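Local coordinates for uncharacterized protein (Acinetobacter baumannii, PDB 4PAR) that acts as a 5-hydroxymethylcytosine-specific restriction enzyme, pairing a VSR-like nuclease domain that probably cuts DNA with an SRA-like domain that probably reads the modified base, at residues F[14-19]-F[277-282]; F[44-49]-F[60-65]; F[70-75]-F[95-100]. The protein carries 3 engineered substitutions. One frame throughout, in Å; residues are numbered along the deposited sequence.

Contact 1. Residues F[14-19]-F[277-282]. With nucleotides of chain C.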
loop_
_atom_site.group_PDB
_atom_site.type_symbol
_atom_site.label_atom_id
_atom_site.label_comp_id
_atom_site.label_asym_id
_atom_site.label_seq_id
_atom_site.Cartn_x
_atom_site.Cartn_y
_atom_site.Cartn_z
ATOM N N ILE F 14 1.145 -23.398 3.677
ATOM C CA ILE F 14 1.232 -22.809 2.346
ATOM C C ILE F 14 1.879 -21.428 2.389
ATOM O O ILE F 14 2.775 -21.128 1.593
ATOM C CB ILE F 14 -0.151 -22.695 1.680
ATOM C CG1 ILE F 14 -0.696 -24.083 1.374
ATOM C CG2 ILE F 14 -0.066 -21.914 0.392
ATOM C CD1 ILE F 14 0.323 -25.000 0.781
ATOM N N ARG F 15 1.436 -20.598 3.327
ATOM C CA ARG F 15 1.962 -19.239 3.423
ATOM C C ARG F 15 3.418 -19.183 3.897
ATOM O O ARG F 15 4.150 -18.281 3.503
ATOM C CB ARG F 15 1.081 -18.391 4.342
ATOM C CG ARG F 15 -0.332 -18.220 3.820
ATOM C CD ARG F 15 -1.137 -17.299 4.702
ATOM N NE ARG F 15 -0.698 -15.917 4.569
ATOM C CZ ARG F 15 -1.255 -14.897 5.211
ATOM N NH1 ARG F 15 -2.275 -15.107 6.034
ATOM N NH2 ARG F 15 -0.793 -13.667 5.031
ATOM N N GLN F 16 3.845 -20.129 4.730
ATOM C CA GLN F 16 5.242 -20.147 5.168
ATOM C C GLN F 16 6.166 -20.521 4.016
ATOM O O GLN F 16 7.288 -20.028 3.926
ATOM C CB GLN F 16 5.455 -21.117 6.337
ATOM C CG GLN F 16 4.793 -20.703 7.654
ATOM C CD GLN F 16 5.453 -19.504 8.325
ATOM O OE1 GLN F 16 6.645 -19.252 8.159
ATOM N NE2 GLN F 16 4.669 -18.764 9.094
ATOM N N LEU F 17 5.686 -21.395 3.136
ATOM C CA LEU F 17 6.466 -21.837 1.987
ATOM C C LEU F 17 6.147 -20.989 0.758
ATOM O O LEU F 17 6.669 -21.224 -0.335
ATOM C CB LEU F 17 6.206 -23.314 1.706
ATOM C CG LEU F 17 6.543 -24.232 2.878
ATOM C CD1 LEU F 17 6.204 -25.670 2.576
ATOM C CD2 LEU F 17 8.001 -24.105 3.246
ATOM N N GLY F 18 5.281 -20.001 0.948
ATOM C CA GLY F 18 4.876 -19.118 -0.127
ATOM C C GLY F 18 5.407 -17.701 -0.038
ATOM O O GLY F 18 4.915 -16.812 -0.728
ATOM N N ARG F 19 6.401 -17.476 0.816
ATOM C CA ARG F 19 6.955 -16.134 0.980
ATOM C C ARG F 19 7.774 -15.750 -0.234
ATOM O O ARG F 19 8.355 -16.613 -0.892
ATOM C CB ARG F 19 7.835 -16.041 2.224
ATOM C CG ARG F 19 7.117 -16.150 3.548
ATOM C CD ARG F 19 8.099 -15.924 4.673
ATOM N NE ARG F 19 7.654 -16.490 5.940
ATOM C CZ ARG F 19 6.851 -15.861 6.786
ATOM N NH1 ARG F 19 6.395 -14.653 6.482
ATOM N NH2 ARG F 19 6.497 -16.443 7.926
ATOM N N ASP F 277 2.991 -10.076 13.603
ATOM C CA ASP F 277 2.929 -11.498 13.268
ATOM C C ASP F 277 3.727 -11.778 11.994
ATOM O O ASP F 277 3.614 -11.034 11.018
ATOM C CB ASP F 277 1.473 -11.946 13.105
ATOM C CG ASP F 277 1.333 -13.452 12.937
ATOM O OD1 ASP F 277 2.277 -14.187 13.304
ATOM O OD2 ASP F 277 0.274 -13.901 12.445
ATOM N N ASN F 278 4.532 -12.841 12.003
ATOM C CA ASN F 278 5.378 -13.169 10.854
ATOM C C ASN F 278 4.540 -13.378 9.588
ATOM O O ASN F 278 4.997 -13.128 8.471
ATOM C CB ASN F 278 6.251 -14.401 11.143
ATOM C CG ASN F 278 5.448 -15.680 11.303
ATOM O OD1 ASN F 278 4.789 -16.138 10.372
ATOM N ND2 ASN F 278 5.532 -16.286 12.480
ATOM N N LEU F 279 3.307 -13.833 9.774
ATOM C CA LEU F 279 2.324 -13.842 8.704
ATOM C C LEU F 279 1.241 -12.817 8.995
ATOM O O LEU F 279 0.883 -12.597 10.148
ATOM C CB LEU F 279 1.697 -15.224 8.543
ATOM C CG LEU F 279 2.544 -16.318 7.900
ATOM C CD1 LEU F 279 1.823 -17.649 7.995
ATOM C CD2 LEU F 279 2.853 -15.973 6.447
ATOM N N SER F 280 0.733 -12.181 7.951
ATOM C CA SER F 280 -0.448 -11.322 8.064
ATOM C C SER F 280 -0.303 -10.121 9.004
ATOM O O SER F 280 -1.305 -9.626 9.518
ATOM C CB SER F 280 -1.660 -12.150 8.514
ATOM O OG SER F 280 -2.115 -13.008 7.479
ATOM N N SER F 281 0.933 -9.697 9.262
ATOM C CA SER F 281 1.241 -8.313 9.643
ATOM C C SER F 281 0.289 -7.631 10.640
ATOM O O SER F 281 -0.034 -6.451 10.484
ATOM C CB SER F 281 1.323 -7.452 8.379
ATOM O OG SER F 281 1.694 -6.120 8.690
ATOM N N ARG F 282 -0.161 -8.361 11.653
ATOM C CA ARG F 282 -0.985 -7.757 12.694
ATOM C C ARG F 282 -0.227 -7.871 14.009
ATOM O O ARG F 282 0.701 -8.672 14.120
ATOM C CB ARG F 282 -2.365 -8.425 12.777
ATOM C CG ARG F 282 -2.356 -9.845 13.327
ATOM C CD ARG F 282 -3.742 -10.498 13.289
ATOM N NE ARG F 282 -4.746 -9.775 14.070
ATOM C CZ ARG F 282 -4.805 -9.760 15.401
ATOM N NH1 ARG F 282 -3.901 -10.413 16.121
ATOM N NH2 ARG F 282 -5.763 -9.078 16.016
ATOM P P DT C 8 -8.823 -7.167 16.318
ATOM O OP1 DT C 8 -9.596 -8.354 16.748
ATOM O OP2 DT C 8 -7.458 -7.336 15.772
ATOM O "O5'" DT C 8 -9.677 -6.356 15.240
ATOM C "C5'" DT C 8 -10.820 -5.627 15.653
ATOM C "C4'" DT C 8 -11.184 -4.563 14.636
ATOM O "O4'" DT C 8 -10.248 -3.463 14.710
ATOM C "C3'" DT C 8 -11.162 -5.026 13.172
ATOM O "O3'" DT C 8 -12.484 -5.047 12.647
ATOM C "C2'" DT C 8 -10.286 -3.984 12.452
ATOM C "C1'" DT C 8 -10.245 -2.843 13.455
ATOM N N1 DT C 8 -9.040 -1.966 13.333
ATOM C C2 DT C 8 -9.184 -0.713 12.791
ATOM O O2 DT C 8 -10.254 -0.273 12.409
ATOM N N3 DT C 8 -8.030 0.017 12.716
ATOM C C4 DT C 8 -6.768 -0.373 13.115
ATOM O O4 DT C 8 -5.793 0.362 13.007
ATOM C C5 DT C 8 -6.680 -1.704 13.671
ATOM C C7 DT C 8 -5.361 -2.239 14.139
ATOM C C6 DT C 8 -7.809 -2.429 13.751
#

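Contact 2. Residues F[44-49]-F[60-65]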
loop_
_atom_site.group_PDB
_atom_site.type_symbol
_atom_site.label_atom_id
_atom_site.label_comp_id
_atom_site.label_asym_id
_atom_site.label_seq_id
_atom_site.Cartn_x
_atom_site.Cartn_y
_atom_site.Cartn_z
ATOM N N PHE F 44 7.201 -24.932 12.313
ATOM C CA PHE F 44 8.336 -24.322 11.629
ATOM C C PHE F 44 8.006 -22.916 11.140
ATOM O O PHE F 44 6.839 -22.579 10.918
ATOM C CB PHE F 44 8.802 -25.196 10.461
ATOM C CG PHE F 44 7.806 -25.305 9.340
ATOM C CD1 PHE F 44 7.767 -24.358 8.329
ATOM C CD2 PHE F 44 6.928 -26.366 9.284
ATOM C CE1 PHE F 44 6.863 -24.458 7.307
ATOM C CE2 PHE F 44 6.018 -26.468 8.258
ATOM C CZ PHE F 44 5.986 -25.514 7.270
ATOM N N VAL F 45 9.042 -22.097 10.988
ATOM C CA VAL F 45 8.885 -20.721 10.525
ATOM C C VAL F 45 9.931 -20.428 9.450
ATOM O O VAL F 45 11.099 -20.793 9.599
ATOM C CB VAL F 45 9.040 -19.697 11.683
ATOM C CG1 VAL F 45 8.666 -18.298 11.222
ATOM C CG2 VAL F 45 8.206 -20.097 12.879
ATOM N N THR F 46 9.519 -19.777 8.368
ATOM C CA THR F 46 10.465 -19.354 7.336
ATOM C C THR F 46 10.773 -17.868 7.439
ATOM O O THR F 46 9.899 -17.067 7.765
ATOM C CB THR F 46 9.947 -19.639 5.913
ATOM O OG1 THR F 46 8.668 -19.017 5.734
ATOM C CG2 THR F 46 9.839 -21.138 5.661
ATOM N N GLN F 47 12.019 -17.511 7.149
ATOM C CA GLN F 47 12.464 -16.125 7.186
ATOM C C GLN F 47 12.286 -15.536 8.577
ATOM O O GLN F 47 11.771 -14.430 8.741
ATOM C CB GLN F 47 11.719 -15.295 6.146
ATOM C CG GLN F 47 11.890 -15.826 4.750
ATOM C CD GLN F 47 11.286 -14.922 3.713
ATOM O OE1 GLN F 47 10.777 -13.848 4.034
ATOM N NE2 GLN F 47 11.339 -15.347 2.454
ATOM N N GLN F 48 12.723 -16.292 9.576
ATOM C CA GLN F 48 12.619 -15.853 10.958
ATOM C C GLN F 48 13.674 -14.810 11.242
ATOM O O GLN F 48 14.866 -15.069 11.057
ATOM C CB GLN F 48 12.772 -17.033 11.919
ATOM C CG GLN F 48 12.846 -16.634 13.375
ATOM C CD GLN F 48 11.574 -15.987 13.874
ATOM O OE1 GLN F 48 10.494 -16.569 13.794
ATOM N NE2 GLN F 48 11.694 -14.771 14.390
ATOM N N PHE F 49 13.232 -13.630 11.678
ATOM C CA PHE F 49 14.150 -12.568 12.090
ATOM C C PHE F 49 14.858 -12.920 13.395
ATOM O O PHE F 49 14.217 -13.342 14.355
ATOM C CB PHE F 49 13.409 -11.245 12.261
ATOM C CG PHE F 49 12.985 -10.609 10.973
ATOM C CD1 PHE F 49 13.891 -9.889 10.213
ATOM C CD2 PHE F 49 11.676 -10.711 10.533
ATOM C CE1 PHE F 49 13.503 -9.292 9.031
ATOM C CE2 PHE F 49 11.279 -10.115 9.353
ATOM C CZ PHE F 49 12.194 -9.404 8.602
ATOM N N THR F 60 16.949 -16.160 9.279
ATOM C CA THR F 60 17.225 -17.531 8.884
ATOM C C THR F 60 16.087 -18.073 8.032
ATOM O O THR F 60 14.924 -17.716 8.226
ATOM C CB THR F 60 17.451 -18.435 10.103
ATOM O OG1 THR F 60 16.382 -18.255 11.036
ATOM C CG2 THR F 60 18.744 -18.069 10.776
ATOM N N ASP F 61 16.440 -18.941 7.090
ATOM C CA ASP F 61 15.505 -19.414 6.076
ATOM C C ASP F 61 14.478 -20.397 6.625
ATOM O O ASP F 61 13.297 -20.311 6.292
ATOM C CB ASP F 61 16.278 -20.052 4.918
ATOM C CG ASP F 61 17.161 -19.055 4.192
ATOM O OD1 ASP F 61 16.663 -17.953 3.859
ATOM O OD2 ASP F 61 18.353 -19.369 3.969
ATOM N N LEU F 62 14.921 -21.334 7.457
ATOM C CA LEU F 62 13.974 -22.238 8.108
ATOM C C LEU F 62 14.239 -22.324 9.619
ATOM O O LEU F 62 15.385 -22.393 10.041
ATOM C CB LEU F 62 14.036 -23.624 7.463
ATOM C CG LEU F 62 13.041 -24.665 7.979
ATOM C CD1 LEU F 62 11.624 -24.239 7.670
ATOM C CD2 LEU F 62 13.329 -26.028 7.386
ATOM N N TYR F 63 13.181 -22.299 10.429
ATOM C CA TYR F 63 13.329 -22.288 11.891
ATOM C C TYR F 63 12.332 -23.185 12.622
ATOM O O TYR F 63 11.122 -23.031 12.474
ATOM C CB TYR F 63 13.196 -20.856 12.409
ATOM C CG TYR F 63 13.130 -20.716 13.917
ATOM C CD1 TYR F 63 13.976 -21.436 14.752
ATOM C CD2 TYR F 63 12.233 -19.836 14.504
ATOM C CE1 TYR F 63 13.920 -21.292 16.125
ATOM C CE2 TYR F 63 12.169 -19.687 15.876
ATOM C CZ TYR F 63 13.014 -20.412 16.682
ATOM O OH TYR F 63 12.944 -20.255 18.051
ATOM N N PHE F 64 12.853 -24.115 13.418
ATOM C CA PHE F 64 12.033 -24.931 14.306
ATOM C C PHE F 64 12.212 -24.456 15.746
ATOM O O PHE F 64 13.268 -24.679 16.352
ATOM C CB PHE F 64 12.401 -26.409 14.192
ATOM C CG PHE F 64 12.293 -26.956 12.803
ATOM C CD1 PHE F 64 11.085 -27.437 12.324
ATOM C CD2 PHE F 64 13.403 -27.004 11.977
ATOM C CE1 PHE F 64 10.988 -27.948 11.045
ATOM C CE2 PHE F 64 13.310 -27.511 10.699
ATOM C CZ PHE F 64 12.102 -27.984 10.233
ATOM N N PRO F 65 11.180 -23.794 16.290
ATOM C CA PRO F 65 11.169 -23.184 17.623
ATOM C C PRO F 65 11.222 -24.197 18.751
ATOM O O PRO F 65 11.866 -23.946 19.766
ATOM C CB PRO F 65 9.835 -22.430 17.651
ATOM C CG PRO F 65 9.471 -22.241 16.222
ATOM C CD PRO F 65 9.954 -23.476 15.542
#

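Contact 3. Residues F[70-75]-F[95-100]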
loop_
_atom_site.group_PDB
_atom_site.type_symbol
_atom_site.label_atom_id
_atom_site.label_comp_id
_atom_site.label_asym_id
_atom_site.label_seq_id
_atom_site.Cartn_x
_atom_site.Cartn_y
_atom_site.Cartn_z
ATOM N N HIS F 70 17.928 -23.904 13.503
ATOM C CA HIS F 70 17.813 -23.111 12.294
ATOM C C HIS F 70 18.508 -23.784 11.131
ATOM O O HIS F 70 19.411 -24.602 11.305
ATOM C CB HIS F 70 18.395 -21.719 12.480
ATOM C CG HIS F 70 17.674 -20.890 13.492
ATOM N ND1 HIS F 70 16.775 -19.911 13.140
ATOM C CD2 HIS F 70 17.740 -20.880 14.845
ATOM C CE1 HIS F 70 16.309 -19.332 14.234
ATOM N NE2 HIS F 70 16.874 -19.905 15.281
ATOM N N ILE F 71 18.053 -23.430 9.940
ATOM C CA ILE F 71 18.665 -23.859 8.707
ATOM C C ILE F 71 18.827 -22.639 7.817
ATOM O O ILE F 71 17.869 -21.888 7.566
ATOM C CB ILE F 71 17.838 -24.938 8.009
ATOM C CG1 ILE F 71 17.851 -26.216 8.848
ATOM C CG2 ILE F 71 18.393 -25.216 6.628
ATOM C CD1 ILE F 71 16.541 -26.949 8.857
ATOM N N GLU F 72 20.061 -22.442 7.373
ATOM C CA GLU F 72 20.432 -21.334 6.512
ATOM C C GLU F 72 21.017 -21.845 5.199
ATOM O O GLU F 72 21.939 -22.668 5.197
ATOM C CB GLU F 72 21.444 -20.437 7.220
ATOM C CG GLU F 72 21.947 -19.288 6.381
ATOM C CD GLU F 72 23.060 -18.519 7.061
ATOM O OE1 GLU F 72 24.042 -19.153 7.499
ATOM O OE2 GLU F 72 22.946 -17.280 7.161
ATOM N N VAL F 73 20.472 -21.368 4.087
ATOM C CA VAL F 73 21.083 -21.608 2.792
ATOM C C VAL F 73 22.261 -20.654 2.586
ATOM O O VAL F 73 22.104 -19.432 2.693
ATOM C CB VAL F 73 20.067 -21.428 1.646
ATOM C CG1 VAL F 73 20.784 -21.388 0.309
ATOM C CG2 VAL F 73 19.018 -22.539 1.687
ATOM N N ASP F 74 23.444 -21.213 2.328
ATOM C CA ASP F 74 24.618 -20.412 1.993
ATOM C C ASP F 74 24.839 -20.401 0.492
ATOM O O ASP F 74 25.084 -21.434 -0.131
ATOM C CB ASP F 74 25.890 -20.925 2.691
ATOM C CG ASP F 74 27.110 -20.001 2.466
ATOM O OD1 ASP F 74 27.029 -19.066 1.634
ATOM O OD2 ASP F 74 28.156 -20.211 3.122
ATOM N N GLU F 75 24.665 -19.219 -0.064
ATOM C CA GLU F 75 25.127 -18.855 -1.367
ATOM C C GLU F 75 26.166 -17.788 -1.165
ATOM O O GLU F 75 27.232 -17.827 -1.733
ATOM C CB GLU F 75 23.989 -18.258 -2.150
ATOM C CG GLU F 75 22.667 -18.933 -1.899
ATOM C CD GLU F 75 21.571 -18.347 -2.744
ATOM O OE1 GLU F 75 21.830 -17.341 -3.408
ATOM O OE2 GLU F 75 20.458 -18.881 -2.748
ATOM N N PRO F 95 23.724 -16.615 11.915
ATOM C CA PRO F 95 23.607 -16.654 10.451
ATOM C C PRO F 95 24.658 -15.816 9.729
ATOM O O PRO F 95 25.266 -14.931 10.326
ATOM C CB PRO F 95 22.206 -16.090 10.198
ATOM C CG PRO F 95 21.885 -15.305 11.413
ATOM C CD PRO F 95 22.521 -16.039 12.539
ATOM N N LEU F 96 24.880 -16.116 8.455
ATOM C CA LEU F 96 25.856 -15.385 7.654
ATOM C C LEU F 96 25.247 -14.144 7.001
ATOM O O LEU F 96 25.965 -13.248 6.555
ATOM C CB LEU F 96 26.448 -16.295 6.573
ATOM C CG LEU F 96 27.537 -17.321 6.903
ATOM C CD1 LEU F 96 27.589 -17.666 8.374
ATOM C CD2 LEU F 96 27.320 -18.581 6.082
ATOM N N TYR F 97 23.920 -14.088 6.954
ATOM C CA TYR F 97 23.238 -13.033 6.213
ATOM C C TYR F 97 22.546 -12.073 7.152
ATOM O O TYR F 97 21.802 -12.495 8.034
ATOM C CB TYR F 97 22.210 -13.616 5.243
ATOM C CG TYR F 97 22.774 -14.553 4.203
ATOM C CD1 TYR F 97 22.970 -15.895 4.491
ATOM C CD2 TYR F 97 23.094 -14.100 2.928
ATOM C CE1 TYR F 97 23.474 -16.761 3.548
ATOM C CE2 TYR F 97 23.600 -14.960 1.975
ATOM C CZ TYR F 97 23.789 -16.292 2.293
ATOM O OH TYR F 97 24.291 -17.170 1.364
ATOM N N SER F 98 22.775 -10.781 6.948
ATOM C CA SER F 98 22.218 -9.769 7.832
ATOM C C SER F 98 21.570 -8.640 7.042
ATOM O O SER F 98 21.562 -8.659 5.818
ATOM C CB SER F 98 23.307 -9.219 8.750
ATOM O OG SER F 98 24.422 -8.781 7.996
ATOM N N ILE F 99 21.021 -7.660 7.749
ATOM C CA ILE F 99 20.365 -6.530 7.110
ATOM C C ILE F 99 21.122 -5.253 7.434
ATOM O O ILE F 99 21.646 -5.109 8.538
ATOM C CB ILE F 99 18.907 -6.390 7.579
ATOM C CG1 ILE F 99 18.221 -7.753 7.593
ATOM C CG2 ILE F 99 18.147 -5.408 6.704
ATOM C CD1 ILE F 99 18.203 -8.437 6.244
ATOM N N SER F 100 21.187 -4.330 6.480
ATOM C CA SER F 100 21.815 -3.034 6.729
ATOM C C SER F 100 21.112 -2.307 7.872
ATOM O O SER F 100 19.884 -2.321 7.960
ATOM C CB SER F 100 21.804 -2.177 5.461
ATOM O OG SER F 100 20.630 -2.402 4.698
#

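Contact 1. Residues F[14-19]-F[277-282]
Asn278 meets Gln16 and Arg19 through two oxygens. Its OD1 accepts from Gln16 NE2 at 2.9 Å and from Arg19 NH2 at 3.0 Å, both arriving from the same face of the Asn278 amide. Its backbone O takes Arg19 NH1 at 2.9 Å, in a fairly straight bond (N-H...O 167°). Arg19 therefore grips Asn278 end-on, one nitrogen to each oxygen. Further bonds from NH2 to Gln16 OE1 and from NE to Thr46 OG1 fix the guanidinium's rotation. Leu279 comes next and supplies the apolar part: CD2 sits 3.7 Å from Arg15 CB and covers one face of the Arg19 guanidinium, while CB lies over a face of the Arg15 one. Ser280 OG then accepts Arg15 NH1 at 2.6 Å, with NH2 adding a weak second bond. Farther on, Arg282 points its NH2 at OP2 of DT8 of chain C, modelled doubtfully close. The turn belongs to the SRA-like domain, linking strand 268-276 to strand 283-295, and it docks on the C-terminal end of helix 7-16 in the nuclease domain, beside strand 45-51, where Gln16 and Asn278 both touch Val45.

Contact 2. Residues F[44-49]-F[60-65]
Val45 and Tyr63 form the hydrogen-bonded pair that anchors this antiparallel hairpin: Val45 N reaches Tyr63 O at 2.7 Å, and Tyr63 N returns to Val45 O at the same 2.7 Å. A second such pair joins Gln48 and Thr60, with Gln48 N to Thr60 O and Thr60 N to Gln48 O both 2.9 Å. Between the two pairs, Gln47 takes a left-handed backbone conformation and shares Thr60 with Gln48, a G1 beta bulge. Gln47 N still finds Asp61 O, though it sits well above that carbonyl's plane. CA-H...O contacts from Phe44 CA to Tyr63 O and from Thr46 CA to Asp61 O supplement the ladder.

The apolar contacts fall into two groups. Phe44 lays CB 3.6 Å from Phe64 CE1, and its ring carbon CD1 meets Leu62 CD1 at 3.9 Å; Leu62 also packs on helix 26-37, and Phe44 on helix 7-16. With Val45, Gln48 and Thr60 on the other face, Tyr63 presents CD2 to Gln48 CG at 3.5 Å. Gln48 CG is anti to the backbone N (chi1 173°), which brings CG against that ring; the two side chains cross at a slant, the amide turned 76° from the ring plane. Val45 CG2 touches Pro65 CG more loosely.

Among the polar ends, Gln48 NE2 bonds nearly straight to Phe49 O. Thr46 OG1 is hydrogen-bonded to Gln16 O, and Thr60 OG1 to His70 ND1; Asp61 OD2 forms a salt bridge with Lys23 NZ and accepts from Val73 N.

Chemically, then, this is a mainly buried hairpin of the nuclease domain's mixed sheet, its backbone paired across the strands, apolar toward the two helices, while its threonines and Asp61 bond to neighbouring elements rather than across the hairpin.

Contact 3. Residues F[70-75]-F[95-100]
The Tyr97 ring is approached by the 70-75 segment mainly at its edge: near its plane lie Glu72 OE2, 3.0 Å from CD1, and Glu75 N, 2.5 Å from OH. Val73 O comes in obliquely at CE1, and Lys23 makes a cation-pi contact with the ring. The Glu72 carboxylate stands 80° to the ring plane, and those of Asp74 and Glu75 are likewise steeply turned against it.

Glu72 reaches across with an extended chain; its CG is anti to the backbone N (chi1 177°). Its carboxylate receives the backbone at the start of strand 97-99. Leu96 N bonds to OE2 at 2.6 Å through the syn lone pair, while a longer, weak bond runs from Leu96 N to OE1. OE2 also takes a weak bond from Tyr97 N. The other oxygen, OE1, forms a salt bridge to Arg122 NE, and this second partner helps hold the carboxylate in position.

At the far end of the ring, Tyr97 OH accepts the N-H of Glu75 and that of Gly76, so the hydroxyl ties down the backbone just after strand 69-74. Leu96 CD2 packs 3.5 Å from Asp74 OD2, and Pro95 CB lies 3.3 Å from Glu72 OE2.

Strands 70-74 and 97-99 run at 93° to each other, so they form no ladder with each other, and side chains of each segment bond to the backbone of the other. Strand 69-74 belongs to the mixed sheet of a PD-(D/E)XK-type nuclease domain, parallel to strand 119-124. Strand 97-99 pairs with 85-87 in a small separate sheet, set in the connection between those two core strands.

How the contacts relate
All three contacts lie in or against the nuclease domain. Contacts 2 and 3 come one after the other along the chain and share its mixed sheet: strands 57-64 and 69-74 are neighbours there, joined by Leu62 O to Ile71 N and by the stacked rings of Tyr63 and His70. Their centres are 11 Å apart. Contact 1 spans both in sequence, bringing residues near the start of the chain to a loop of the SRA-like domain, and its centre lies 11 Å from contact 2 and 19 Å from contact 3, which it does not touch. Thr46 links contacts 1 and 2, so the interdomain junction rests directly on the sheet's hairpin.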